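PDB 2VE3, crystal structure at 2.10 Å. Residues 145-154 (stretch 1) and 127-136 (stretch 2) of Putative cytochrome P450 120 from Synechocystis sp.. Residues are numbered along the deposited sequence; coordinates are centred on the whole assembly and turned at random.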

# COMPACT_ATOMS: atom_id res chain seq x y z
N PRO A 145 0.88 0.70 -16.68
CA PRO A 145 -0.12 -0.36 -16.91
C PRO A 145 0.48 -1.76 -16.95
O PRO A 145 -0.19 -2.73 -16.57
CB PRO A 145 -0.68 -0.03 -18.30
CG PRO A 145 -0.37 1.40 -18.51
CD PRO A 145 0.93 1.64 -17.82
N GLN A 146 1.72 -1.86 -17.42
CA GLN A 146 2.49 -3.10 -17.40
C GLN A 146 2.82 -3.58 -15.99
O GLN A 146 2.71 -4.76 -15.69
CB GLN A 146 3.79 -2.95 -18.19
CG GLN A 146 3.59 -2.88 -19.70
CD GLN A 146 2.88 -4.09 -20.28
OE1 GLN A 146 3.33 -5.24 -20.13
NE2 GLN A 146 1.78 -3.83 -20.97
N LEU A 147 3.26 -2.65 -15.14
CA LEU A 147 3.55 -2.95 -13.74
C LEU A 147 2.30 -3.45 -13.03
O LEU A 147 2.40 -4.34 -12.19
CB LEU A 147 4.13 -1.72 -13.03
CG LEU A 147 5.54 -1.30 -13.47
CD1 LEU A 147 5.81 0.13 -13.01
CD2 LEU A 147 6.64 -2.24 -12.95
N ARG A 148 1.14 -2.89 -13.39
CA ARG A 148 -0.15 -3.32 -12.86
C ARG A 148 -0.49 -4.75 -13.26
O ARG A 148 -1.06 -5.49 -12.47
CB ARG A 148 -1.28 -2.39 -13.30
CG ARG A 148 -1.25 -1.03 -12.63
CD ARG A 148 -2.55 -0.26 -12.81
NE ARG A 148 -3.63 -0.83 -12.02
CZ ARG A 148 -3.86 -0.58 -10.73
NH1 ARG A 148 -3.07 0.26 -10.06
NH2 ARG A 148 -4.89 -1.18 -10.11
N ARG A 149 -0.12 -5.14 -14.48
CA ARG A 149 -0.34 -6.53 -14.93
C ARG A 149 0.53 -7.49 -14.14
O ARG A 149 0.04 -8.49 -13.63
CB ARG A 149 -0.12 -6.69 -16.43
CG ARG A 149 -1.13 -5.93 -17.29
CD ARG A 149 -1.37 -6.57 -18.67
NE ARG A 149 -2.63 -7.32 -18.70
CZ ARG A 149 -3.82 -6.80 -19.02
NH1 ARG A 149 -3.93 -5.52 -19.36
NH2 ARG A 149 -4.90 -7.57 -19.00
N MET A 150 1.82 -7.15 -14.01
CA MET A 150 2.78 -7.96 -13.28
C MET A 150 2.41 -8.15 -11.81
O MET A 150 2.32 -9.29 -11.35
CB MET A 150 4.18 -7.38 -13.39
CG MET A 150 5.28 -8.24 -12.74
SD MET A 150 6.83 -7.35 -12.46
CE MET A 150 6.29 -6.10 -11.30
N THR A 151 2.19 -7.05 -11.08
CA THR A 151 1.98 -7.16 -9.63
C THR A 151 0.71 -7.94 -9.32
O THR A 151 0.68 -8.68 -8.34
CB THR A 151 1.92 -5.80 -8.88
OG1 THR A 151 0.80 -5.03 -9.32
CG2 THR A 151 3.20 -5.03 -9.04
N PHE A 152 -0.34 -7.76 -10.13
CA PHE A 152 -1.55 -8.59 -9.99
C PHE A 152 -1.21 -10.06 -10.18
O PHE A 152 -1.62 -10.90 -9.38
CB PHE A 152 -2.71 -8.18 -10.91
CG PHE A 152 -3.98 -8.97 -10.65
CD1 PHE A 152 -4.72 -8.76 -9.49
CD2 PHE A 152 -4.38 -9.97 -11.52
CE1 PHE A 152 -5.87 -9.52 -9.22
CE2 PHE A 152 -5.52 -10.73 -11.26
CZ PHE A 152 -6.26 -10.50 -10.12
N ASP A 153 -0.45 -10.37 -11.24
CA ASP A 153 -0.00 -11.73 -11.53
C ASP A 153 0.75 -12.39 -10.38
O ASP A 153 0.57 -13.57 -10.14
CB ASP A 153 0.87 -11.76 -12.78
CG ASP A 153 0.07 -11.84 -14.06
OD1 ASP A 153 -1.11 -11.42 -14.06
OD2 ASP A 153 0.62 -12.33 -15.07
N VAL A 154 1.63 -11.63 -9.71
CA VAL A 154 2.39 -12.15 -8.57
C VAL A 154 1.45 -12.45 -7.40
O VAL A 154 1.54 -13.51 -6.78
CB VAL A 154 3.52 -11.17 -8.15
CG1 VAL A 154 4.21 -11.62 -6.88
CG2 VAL A 154 4.56 -11.03 -9.25
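Stretch 2 (127-136) IVQGYLEQWG

Two aromatic side chains of stretch 2, one helical turn apart, each spend their polar atom on a side chain of stretch 1, and the side chain of Met150 packs against both rings. Tyr131 OH donates to Asp153 OD2 at 2.6 Å, and Trp135 NE1 donates to Gln146 OE1 at 2.9 Å with a nearly straight N-H...acceptor angle of 167°. Both acceptors meet their ring at its edge, near its plane, while Met150 lies over one face of Tyr131.

Stretch 2 is helical throughout, as is stretch 1, and both helices run on past the ends of these segments. They lie close to antiparallel, with 159° between their N-to-C directions and a closest axial approach of 10.2 Å. Because of this direction, the early residues of stretch 2 meet the late residues of stretch 1: Ile127 pairs with Val154, their CA atoms 6.6 Å apart, and Tyr131 with Met150, their CA atoms 7.0 Å apart. The contacting positions Ile127, Tyr131 and Trp135 recur every four residues, and all three direct CA-to-CB toward stretch 1; Gln146, Met150 and Val154 follow the same spacing on the other helix.

Met150 is the knob, set among Ile127, Val128, Tyr131 and Trp135. With chi1 and chi2 both t, the side chain extends across the stretch 2 helix, although its CA-to-CB bond points sideways. Met150 CB lies 3.8 Å from the centroid of the Tyr131 ring and only 8° off the normal, a CH-pi contact over the face, while Met150 CG comes within 3.6 Å of Tyr131 CD1. Farther out, Met150 SD reaches Trp135 CH2 at 3.9 Å and Val128 CG2 at 4.1 Å; its approach to both aromatic rings is oblique.

At one end of the interface the packing is aliphatic, with Ile127 CG2 3.6 Å from Val154 CG2 and Ile127 CD1 3.8 Å from the backbone Asp153 O. Toward the other end, Leu147 starts with CA-to-CB pointing away, yet its side chain comes nearer at the tip, placing Leu147 CD2 4.3 Å from Trp135 CH2.

Gly130 has no part in the contact, and its position has room for a CB. The design rule to read here is compact: with 524 Å² buried in total, a four-residue repeat places the aromatic rings, two acceptors engage their edges, and one methionine side chain packs against both rings.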

# COMPACT_ATOMS: atom_id res chain seq x y z
N ILE A 127 7.81 -15.05 -12.46
CA ILE A 127 6.85 -14.08 -13.00
C ILE A 127 7.60 -12.79 -13.36
O ILE A 127 7.37 -12.21 -14.43
CB ILE A 127 5.68 -13.77 -12.01
CG1 ILE A 127 4.78 -15.00 -11.84
CG2 ILE A 127 4.83 -12.59 -12.51
CD1 ILE A 127 4.05 -15.07 -10.49
N VAL A 128 8.50 -12.36 -12.47
CA VAL A 128 9.25 -11.10 -12.66
C VAL A 128 10.13 -11.08 -13.94
O VAL A 128 9.98 -10.19 -14.78
CB VAL A 128 9.99 -10.67 -11.36
CG1 VAL A 128 10.99 -9.57 -11.63
CG2 VAL A 128 8.97 -10.17 -10.35
N GLN A 129 10.99 -12.09 -14.08
CA GLN A 129 11.85 -12.26 -15.26
C GLN A 129 11.07 -12.40 -16.56
O GLN A 129 11.50 -11.89 -17.60
CB GLN A 129 12.75 -13.48 -15.10
CG GLN A 129 13.71 -13.42 -13.95
CD GLN A 129 14.87 -12.49 -14.19
OE1 GLN A 129 14.70 -11.28 -14.29
NE2 GLN A 129 16.08 -13.05 -14.28
N GLY A 130 9.94 -13.10 -16.51
CA GLY A 130 9.07 -13.24 -17.67
C GLY A 130 8.68 -11.88 -18.24
O GLY A 130 8.75 -11.67 -19.45
N TYR A 131 8.27 -10.96 -17.37
CA TYR A 131 7.85 -9.63 -17.80
C TYR A 131 9.01 -8.78 -18.30
O TYR A 131 8.85 -8.07 -19.28
CB TYR A 131 7.12 -8.89 -16.68
CG TYR A 131 5.66 -9.23 -16.59
CD1 TYR A 131 5.22 -10.27 -15.76
CD2 TYR A 131 4.71 -8.55 -17.35
CE1 TYR A 131 3.89 -10.60 -15.68
CE2 TYR A 131 3.36 -8.88 -17.27
CZ TYR A 131 2.97 -9.91 -16.43
OH TYR A 131 1.65 -10.25 -16.33
N LEU A 132 10.16 -8.85 -17.63
CA LEU A 132 11.35 -8.09 -18.03
C LEU A 132 11.79 -8.44 -19.44
O LEU A 132 12.12 -7.56 -20.24
CB LEU A 132 12.49 -8.31 -17.03
CG LEU A 132 12.33 -7.67 -15.65
CD1 LEU A 132 13.34 -8.20 -14.66
CD2 LEU A 132 12.41 -6.15 -15.75
N GLU A 133 11.77 -9.74 -19.74
CA GLU A 133 12.08 -10.26 -21.07
C GLU A 133 11.17 -9.65 -22.15
O GLU A 133 11.66 -9.17 -23.17
CB GLU A 133 12.00 -11.79 -21.07
CG GLU A 133 11.95 -12.41 -22.47
CD GLU A 133 12.54 -13.81 -22.53
OE1 GLU A 133 13.71 -13.98 -22.12
OE2 GLU A 133 11.84 -14.72 -23.00
N GLN A 134 9.86 -9.66 -21.91
CA GLN A 134 8.90 -9.01 -22.80
C GLN A 134 9.21 -7.52 -22.98
O GLN A 134 9.30 -7.04 -24.11
CB GLN A 134 7.46 -9.21 -22.30
CG GLN A 134 6.39 -8.69 -23.29
CD GLN A 134 5.15 -8.10 -22.60
OE1 GLN A 134 5.04 -8.09 -21.37
NE2 GLN A 134 4.20 -7.61 -23.41
N TRP A 135 9.40 -6.80 -21.87
CA TRP A 135 9.67 -5.35 -21.92
C TRP A 135 11.00 -5.00 -22.59
O TRP A 135 11.11 -3.99 -23.29
CB TRP A 135 9.60 -4.70 -20.53
CG TRP A 135 8.30 -4.92 -19.81
CD1 TRP A 135 7.05 -5.01 -20.36
CD2 TRP A 135 8.12 -5.06 -18.40
NE1 TRP A 135 6.11 -5.20 -19.38
CE2 TRP A 135 6.74 -5.24 -18.16
CE3 TRP A 135 9.00 -5.04 -17.30
CZ2 TRP A 135 6.22 -5.41 -16.87
CZ3 TRP A 135 8.48 -5.22 -16.03
CH2 TRP A 135 7.10 -5.40 -15.82
N GLY A 136 12.01 -5.84 -22.36
CA GLY A 136 13.31 -5.69 -23.00
C GLY A 136 13.31 -5.87 -24.52
O GLY A 136 14.19 -5.32 -25.19